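UPF0749 protein MT1873 (Mycobacterium tuberculosis, PDB 3GMG) is of unknown function but belongs to the UPF0749 (DUF881) family of conserved proteins and is probably attached to the cell membrane. Local coordinates at the interface of chains A and B. Sequence-based numbering; all coordinates share one arbitrary frame. Chains: chain A/B, Uncharacterized protein Rv1825/MT1873.

The chain is the C-terminal part of a longer, probably membrane-bound protein. All three contacts arise where the modelled C-terminal tail of chain A reaches across to chain B. The C-alpha centres of contacts 1 and 3 are about 5 Å apart, and the two share A:Gln159, B:Ala33 and B:Thr34, the core of one antiparallel pairing. Contact 2 lies about 8 Å from contact 1, with A:Ala158 and B:Ile26 in common, and about 10 Å from contact 3. Two-fold symmetry repeats every contact with the chains exchanged, giving a tail-swapped pair that may be the biological dimer, although the structure alone does not show this.

Contact 1: the interface of chains A and B. Residues chain A 157-159; chain B 26, 33-35, 109.
Strand 159-160 of chain A, with the loop residues before it, runs antiparallel along strand 33-35 of chain B, while the end of strand 104-109 and helix 20-28 of chain B flank the approach. The pairing is made by backbone: A:Gln159 N donates to B:Thr34 O at 2.9 Å and B:Thr34 N returns a bond to A:Gln159 O at 2.9 Å. Both are nearly straight, 164° and 161° at the hydrogen, so this residue pair is locked in register from both sides. A water extends the link, lying 2.9 Å from A:Tyr157 O and 3.2 Å from B:Thr34 O.

The side chains of A:Gln159 and B:Thr34 lie alongside each other and point the same way. Methyl CG2 of B:Thr34 packs on methylene CG of A:Gln159 at 3.4 Å and also lies near the amide nitrogen NE2. With chi1 at 67°, A:Gln159 CG sits between its backbone N and carbonyl carbon, which brings the extended chain beside this methyl. One residue back along the tail, A:Ala158 is met by the branch methyl CG2 of B:Ile109, 3.7 Å from A:Ala158 CA. CG2 of B:Ile26 lies more loosely against A:Ala158 CB, while B:Ile26 CD1 approaches carbonyl carbon C of A:Gln159. The site thus adds the tail of one chain to a strand of the other, beside the first helix of the modelled domain.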
ATOM      1  N   TYR A 157     -11.629  14.756   3.227  1.00 11.06           N
ATOM      2  CA  TYR A 157     -10.784  15.824   3.747  1.00 11.07           C
ATOM      3  C   TYR A 157      -9.668  16.273   2.800  1.00 11.59           C
ATOM      4  O   TYR A 157      -9.375  17.448   2.696  1.00 12.48           O
ATOM      5  CB  TYR A 157     -10.195  15.399   5.099  1.00 10.70           C
ATOM      6  CG  TYR A 157     -11.237  14.895   6.052  1.00  9.67           C
ATOM      7  CD1 TYR A 157     -12.222  15.741   6.530  1.00 10.05           C
ATOM      8  CD2 TYR A 157     -11.261  13.575   6.483  1.00  9.06           C
ATOM      9  CE1 TYR A 157     -13.191  15.271   7.364  1.00 10.14           C
ATOM     10  CE2 TYR A 157     -12.200  13.099   7.333  1.00 11.18           C
ATOM     11  CZ  TYR A 157     -13.169  13.958   7.802  1.00  9.92           C
ATOM     12  OH  TYR A 157     -14.115  13.429   8.661  1.00 12.27           O
ATOM     13  N   ALA A 158      -9.024  15.330   2.123  1.00 11.80           N
ATOM     14  CA  ALA A 158      -7.935  15.642   1.226  1.00 12.45           C
ATOM     15  C   ALA A 158      -8.430  16.020  -0.171  1.00 14.28           C
ATOM     16  O   ALA A 158      -9.309  15.357  -0.732  1.00 16.08           O
ATOM     17  CB  ALA A 158      -6.978  14.433   1.128  1.00 12.55           C
ATOM     18  N   GLN A 159      -7.837  17.081  -0.710  1.00 14.84           N
ATOM     19  CA  GLN A 159      -8.066  17.476  -2.090  0.50 16.81           C
ATOM     20  C   GLN A 159      -6.716  17.597  -2.788  1.00 17.15           C
ATOM     21  O   GLN A 159      -5.696  17.872  -2.157  1.00 14.59           O
ATOM     22  CB  GLN A 159      -8.865  18.784  -2.185  0.50 17.74           C
ATOM     23  CG  GLN A 159      -8.156  20.033  -1.681  0.50 20.44           C
ATOM     24  CD  GLN A 159      -8.780  21.327  -2.200  0.50 24.18           C
ATOM     25  OE1 GLN A 159     -10.005  21.464  -2.267  0.50 27.41           O
ATOM     26  NE2 GLN A 159      -7.931  22.276  -2.582  0.50 25.31           N
TER
ATOM     27  N   ILE B  26      -4.080  10.494  -4.776  1.00 18.16           N
ATOM     28  CA  ILE B  26      -3.781  10.876  -3.398  1.00 18.66           C
ATOM     29  C   ILE B  26      -3.499   9.654  -2.533  1.00 18.29           C
ATOM     30  O   ILE B  26      -2.534   9.649  -1.756  1.00 18.47           O
ATOM     31  CB  ILE B  26      -4.920  11.745  -2.811  1.00 19.01           C
ATOM     32  CG1 ILE B  26      -4.866  13.129  -3.444  1.00 19.60           C
ATOM     33  CG2 ILE B  26      -4.790  11.883  -1.300  1.00 18.29           C
ATOM     34  CD1 ILE B  26      -6.096  13.962  -3.205  1.00 22.17           C
ATOM     35  N   ALA B  33      -1.387  16.759  -1.637  1.00 12.83           N
ATOM     36  CA  ALA B  33      -2.734  16.910  -1.100  1.00 12.35           C
ATOM     37  C   ALA B  33      -2.789  18.060  -0.123  1.00 12.23           C
ATOM     38  O   ALA B  33      -1.796  18.408   0.493  1.00 12.09           O
ATOM     39  CB  ALA B  33      -3.196  15.618  -0.452  1.00 12.80           C
ATOM     40  N   THR B  34      -3.970  18.648  -0.004  1.00 11.96           N
ATOM     41  CA  THR B  34      -4.209  19.698   0.969  1.00 12.18           C
ATOM     42  C   THR B  34      -5.588  19.501   1.597  1.00 11.61           C
ATOM     43  O   THR B  34      -6.485  18.912   1.009  1.00 11.34           O
ATOM     44  CB  THR B  34      -4.067  21.095   0.320  1.00 12.96           C
ATOM     45  OG1 THR B  34      -4.108  22.107   1.327  1.00 14.91           O
ATOM     46  CG2 THR B  34      -5.168  21.325  -0.691  1.00 15.22           C
ATOM     47  N   GLY B  35      -5.728  19.953   2.826  1.00 10.20           N
ATOM     48  CA  GLY B  35      -6.966  19.879   3.558  1.00 10.26           C
ATOM     49  C   GLY B  35      -6.757  20.235   5.007  1.00  9.81           C
ATOM     50  O   GLY B  35      -5.648  20.562   5.428  1.00 10.16           O
ATOM     51  N   ILE B 109      -3.654  14.875   6.982  1.00  8.22           N
ATOM     52  CA  ILE B 109      -4.916  15.500   6.547  1.00  8.70           C
ATOM     53  C   ILE B 109      -6.076  14.612   6.958  1.00  9.22           C
ATOM     54  O   ILE B 109      -6.096  13.418   6.637  1.00  9.47           O
ATOM     55  CB  ILE B 109      -4.909  15.744   5.020  1.00  9.45           C
ATOM     56  CG1 ILE B 109      -3.867  16.817   4.667  1.00  9.93           C
ATOM     57  CG2 ILE B 109      -6.299  16.140   4.487  1.00  9.57           C
ATOM     58  CD1 ILE B 109      -3.511  16.907   3.163  1.00 11.40           C
TER
HETATM   59  O   HOH W   1      -9.485  20.014   1.250  1.00 31.49           O

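Contact 2: the interface of chains A and B. Residues chain A 152-153, 155, 158; chain B 23-24, 26-27, 67.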
ATOM      1  N   PRO A 152     -12.086   3.928  -6.207  1.00 31.41           N
ATOM      2  CA  PRO A 152     -11.641   4.661  -5.019  1.00 31.61           C
ATOM      3  C   PRO A 152     -12.789   5.053  -4.088  1.00 31.48           C
ATOM      4  O   PRO A 152     -13.903   5.270  -4.557  1.00 32.01           O
ATOM      5  CB  PRO A 152     -11.037   5.927  -5.618  1.00 31.99           C
ATOM      6  CG  PRO A 152     -11.878   6.185  -6.810  1.00 31.76           C
ATOM      7  CD  PRO A 152     -12.219   4.824  -7.371  1.00 31.50           C
ATOM      8  N   LYS A 153     -12.513   5.134  -2.787  1.00 30.63           N
ATOM      9  CA  LYS A 153     -13.467   5.713  -1.835  1.00 29.82           C
ATOM     10  C   LYS A 153     -13.384   7.234  -1.956  1.00 28.44           C
ATOM     11  O   LYS A 153     -12.350   7.771  -2.330  1.00 29.00           O
ATOM     12  CB  LYS A 153     -13.173   5.248  -0.408  1.00 30.00           C
ATOM     13  N   HIS A 155     -12.798  10.881  -0.915  1.00 18.09           N
ATOM     14  CA  HIS A 155     -12.055  11.534   0.164  1.00 16.67           C
ATOM     15  C   HIS A 155     -12.954  12.592   0.784  1.00 15.22           C
ATOM     16  O   HIS A 155     -13.607  13.362   0.072  1.00 17.18           O
ATOM     17  CB  HIS A 155     -10.784  12.196  -0.337  1.00 16.44           C
ATOM     18  CG  HIS A 155      -9.707  11.244  -0.725  1.00 17.41           C
ATOM     19  ND1 HIS A 155      -9.210  10.280   0.119  1.00 21.00           N
ATOM     20  CD2 HIS A 155      -9.008  11.135  -1.877  1.00 21.34           C
ATOM     21  CE1 HIS A 155      -8.238   9.620  -0.497  1.00 18.22           C
ATOM     22  NE2 HIS A 155      -8.107  10.112  -1.711  1.00 23.12           N
ATOM     23  N   ALA A 158      -9.024  15.330   2.123  1.00 11.80           N
ATOM     24  CA  ALA A 158      -7.935  15.642   1.226  1.00 12.45           C
ATOM     25  C   ALA A 158      -8.430  16.020  -0.171  1.00 14.28           C
ATOM     26  O   ALA A 158      -9.309  15.357  -0.732  1.00 16.08           O
ATOM     27  CB  ALA A 158      -6.978  14.433   1.128  1.00 12.55           C
TER
ATOM     28  N   ALA B  23      -8.548  10.961  -6.447  1.00 24.78           N
ATOM     29  CA  ALA B  23      -8.648  10.168  -5.233  1.00 25.06           C
ATOM     30  C   ALA B  23      -7.619   9.037  -5.222  1.00 23.64           C
ATOM     31  O   ALA B  23      -6.905   8.837  -4.237  1.00 23.88           O
ATOM     32  CB  ALA B  23     -10.065   9.615  -5.054  1.00 25.33           C
ATOM     33  N   LEU B  24      -7.548   8.308  -6.339  1.00 23.78           N
ATOM     34  CA  LEU B  24      -6.582   7.225  -6.493  1.00 23.01           C
ATOM     35  C   LEU B  24      -5.150   7.762  -6.410  1.00 21.17           C
ATOM     36  O   LEU B  24      -4.272   7.136  -5.810  1.00 21.46           O
ATOM     37  CB  LEU B  24      -6.796   6.492  -7.824  1.00 23.62           C
ATOM     38  CG  LEU B  24      -8.090   5.682  -7.967  1.00 24.44           C
ATOM     39  CD1 LEU B  24      -8.322   5.283  -9.420  1.00 26.89           C
ATOM     40  CD2 LEU B  24      -8.051   4.463  -7.057  1.00 25.17           C
ATOM     41  N   ILE B  26      -4.080  10.494  -4.776  1.00 18.16           N
ATOM     42  CA  ILE B  26      -3.781  10.876  -3.398  1.00 18.66           C
ATOM     43  C   ILE B  26      -3.499   9.654  -2.533  1.00 18.29           C
ATOM     44  O   ILE B  26      -2.534   9.649  -1.756  1.00 18.47           O
ATOM     45  CB  ILE B  26      -4.920  11.745  -2.811  1.00 19.01           C
ATOM     46  CG1 ILE B  26      -4.866  13.129  -3.444  1.00 19.60           C
ATOM     47  CG2 ILE B  26      -4.790  11.883  -1.300  1.00 18.29           C
ATOM     48  CD1 ILE B  26      -6.096  13.962  -3.205  1.00 22.17           C
ATOM     49  N   LEU B  27      -4.323   8.621  -2.686  1.00 19.23           N
ATOM     50  CA  LEU B  27      -4.119   7.373  -1.953  1.00 20.31           C
ATOM     51  C   LEU B  27      -2.729   6.793  -2.185  1.00 19.74           C
ATOM     52  O   LEU B  27      -2.042   6.416  -1.232  1.00 19.86           O
ATOM     53  CB  LEU B  27      -5.159   6.347  -2.375  1.00 20.96           C
ATOM     54  CG  LEU B  27      -4.943   4.933  -1.825  1.00 23.93           C
ATOM     55  CD1 LEU B  27      -5.343   4.863  -0.367  1.00 26.64           C
ATOM     56  CD2 LEU B  27      -5.730   3.931  -2.660  1.00 25.90           C
ATOM     57  N   GLU B  67      -6.167  10.862   5.488  1.00  9.42           N
ATOM     58  CA  GLU B  67      -6.194  10.535   4.076  1.00  9.45           C
ATOM     59  C   GLU B  67      -4.869  10.809   3.369  1.00  9.42           C
ATOM     60  O   GLU B  67      -4.666  10.354   2.236  1.00 10.86           O
ATOM     61  CB  GLU B  67      -7.347  11.291   3.388  1.00 10.04           C
ATOM     62  CG  GLU B  67      -8.723  10.777   3.860  1.00 10.06           C
ATOM     63  CD  GLU B  67      -9.894  11.586   3.356  1.00 11.31           C
ATOM     64  OE1 GLU B  67      -9.689  12.680   2.830  1.00 11.75           O
ATOM     65  OE2 GLU B  67     -11.025  11.084   3.532  1.00 12.38           O
TER
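Carboxylate oxygen OE1 of B:Glu67 accepts the backbone N-H of A:Ala158 at 2.8 Å, met nearly along the C-O axis and almost straight, 167° at the hydrogen. The extended B:Glu67 chain passes A:His155 in the opposite direction: its CD lies 3.6 Å from ring nitrogen ND1, with the carboxylate and imidazole planes turned 56° apart. B:Glu67 OE2 lies in plane at the imidazole edge, so the carboxylate is not stacked on the ring face. Its CB also rests on the methyl of A:Ala158.

The other ring nitrogen, NE2 of A:His155, donates to B:Ala23 O in helix 20-28 at 3.1 Å. This bond is bent and reaches the carbonyl from its flank rather than end-on. A chi1 of -72° sets the A:His155 ring beside its own backbone N and directs it onto the helix, where CD2 packs 3.5 Å from B:Ala23 CA and NE2 lies 3.7 Å from B:Ile26 CB, obliquely off the ring plane. Farther back along the tail, A:Pro152 CB touches methyl CD2 of B:Leu24 at 3.6 Å, the side chains crossing at about a right angle. The crossing segment of chain A therefore lies over helix 20-28 of chain B, with its histidine between that helix and the loop carrying B:Glu67.

Contact 3: the interface of chains A and B. Residues chain A 159-161; chain B 32-34.
Backbone pairing of A:Gln159 with B:Thr34 continues towards the modelled C-terminus of chain A, where A:Pro160 forms an antiparallel bridge with B:Ala33 and A:Val161 reaches B:Gly32. The A:Pro160 and B:Ala33 pair falls at the non-bonded position of the ladder, where a proline is tolerated without losing a bond to chain B. The next bonded position is weak: A:Val161 N to B:Gly32 O at 3.5 Å, with an angle of 147° at the hydrogen. Hydrogen bonding between the two segments is therefore firm at A:Gln159 and weaker at A:Val161.

Apolar packing takes over at A:Val161, whose two methyls lie on one face of the chain B segment, over successive residues. A:Val161 CG1 lies 3.8 Å from B:Thr34 CB and 3.9 Å from B:Ala33 CA, and it comes nearer still, 3.6 Å, to carbonyl carbon C of B:Ala33. The valine and threonine side chains cross obliquely. A:Val161 CG2 instead meets B:Gly32, 3.8 Å from its CA, so it rests on main chain rather than on another side chain. A chi1 of -63° places CG1 opposite the valine carbonyl carbon, which turns this methyl towards B:Ala33 and B:Thr34 while CG2 is left for B:Gly32. B:Thr34 is thus lined on one flank by the glutamine chain and touched by A:Val161 as well. The site is the last modelled stretch of the exchanged tail, laid beside the loop residue and first residues of strand 33-35, just beyond helix 20-28 of the partner.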
ATOM      1  N   GLN A 159      -7.837  17.081  -0.710  1.00 14.84           N
ATOM      2  CA  GLN A 159      -8.066  17.476  -2.090  0.50 16.81           C
ATOM      3  C   GLN A 159      -6.716  17.597  -2.788  1.00 17.15           C
ATOM      4  O   GLN A 159      -5.696  17.872  -2.157  1.00 14.59           O
ATOM      5  CB  GLN A 159      -8.865  18.784  -2.185  0.50 17.74           C
ATOM      6  CG  GLN A 159      -8.156  20.033  -1.681  0.50 20.44           C
ATOM      7  CD  GLN A 159      -8.780  21.327  -2.200  0.50 24.18           C
ATOM      8  OE1 GLN A 159     -10.005  21.464  -2.267  0.50 27.41           O
ATOM      9  NE2 GLN A 159      -7.931  22.276  -2.582  0.50 25.31           N
ATOM     10  N   PRO A 160      -6.696  17.378  -4.110  1.00 19.36           N
ATOM     11  CA  PRO A 160      -5.438  17.542  -4.832  1.00 22.07           C
ATOM     12  C   PRO A 160      -5.000  19.011  -4.854  1.00 24.20           C
ATOM     13  O   PRO A 160      -5.834  19.915  -4.738  1.00 24.57           O
ATOM     14  CB  PRO A 160      -5.776  17.026  -6.248  1.00 22.30           C
ATOM     15  CG  PRO A 160      -7.245  17.132  -6.350  1.00 21.89           C
ATOM     16  CD  PRO A 160      -7.803  16.936  -4.983  1.00 20.14           C
ATOM     17  N   VAL A 161      -3.690  19.232  -4.949  1.00 27.20           N
ATOM     18  CA  VAL A 161      -3.130  20.582  -5.022  1.00 28.99           C
ATOM     19  C   VAL A 161      -2.937  21.028  -6.474  1.00 30.07           C
ATOM     20  O   VAL A 161      -2.318  20.327  -7.279  1.00 31.90           O
ATOM     21  CB  VAL A 161      -1.798  20.685  -4.246  1.00 29.09           C
ATOM     22  CG1 VAL A 161      -2.028  20.406  -2.770  1.00 30.41           C
ATOM     23  CG2 VAL A 161      -0.739  19.752  -4.818  1.00 30.69           C
TER
ATOM     24  N   GLY B  32       0.390  15.680  -4.599  1.00 15.07           N
ATOM     25  CA  GLY B  32       0.274  16.372  -3.314  1.00 14.51           C
ATOM     26  C   GLY B  32      -1.181  16.507  -2.917  1.00 14.14           C
ATOM     27  O   GLY B  32      -2.108  16.363  -3.726  1.00 14.11           O
ATOM     28  N   ALA B  33      -1.387  16.759  -1.637  1.00 12.83           N
ATOM     29  CA  ALA B  33      -2.734  16.910  -1.100  1.00 12.35           C
ATOM     30  C   ALA B  33      -2.789  18.060  -0.123  1.00 12.23           C
ATOM     31  O   ALA B  33      -1.796  18.408   0.493  1.00 12.09           O
ATOM     32  CB  ALA B  33      -3.196  15.618  -0.452  1.00 12.80           C
ATOM     33  N   THR B  34      -3.970  18.648  -0.004  1.00 11.96           N
ATOM     34  CA  THR B  34      -4.209  19.698   0.969  1.00 12.18           C
ATOM     35  C   THR B  34      -5.588  19.501   1.597  1.00 11.61           C
ATOM     36  O   THR B  34      -6.485  18.912   1.009  1.00 11.34           O
ATOM     37  CB  THR B  34      -4.067  21.095   0.320  1.00 12.96           C
ATOM     38  OG1 THR B  34      -4.108  22.107   1.327  1.00 14.91           O
ATOM     39  CG2 THR B  34      -5.168  21.325  -0.691  1.00 15.22           C
TER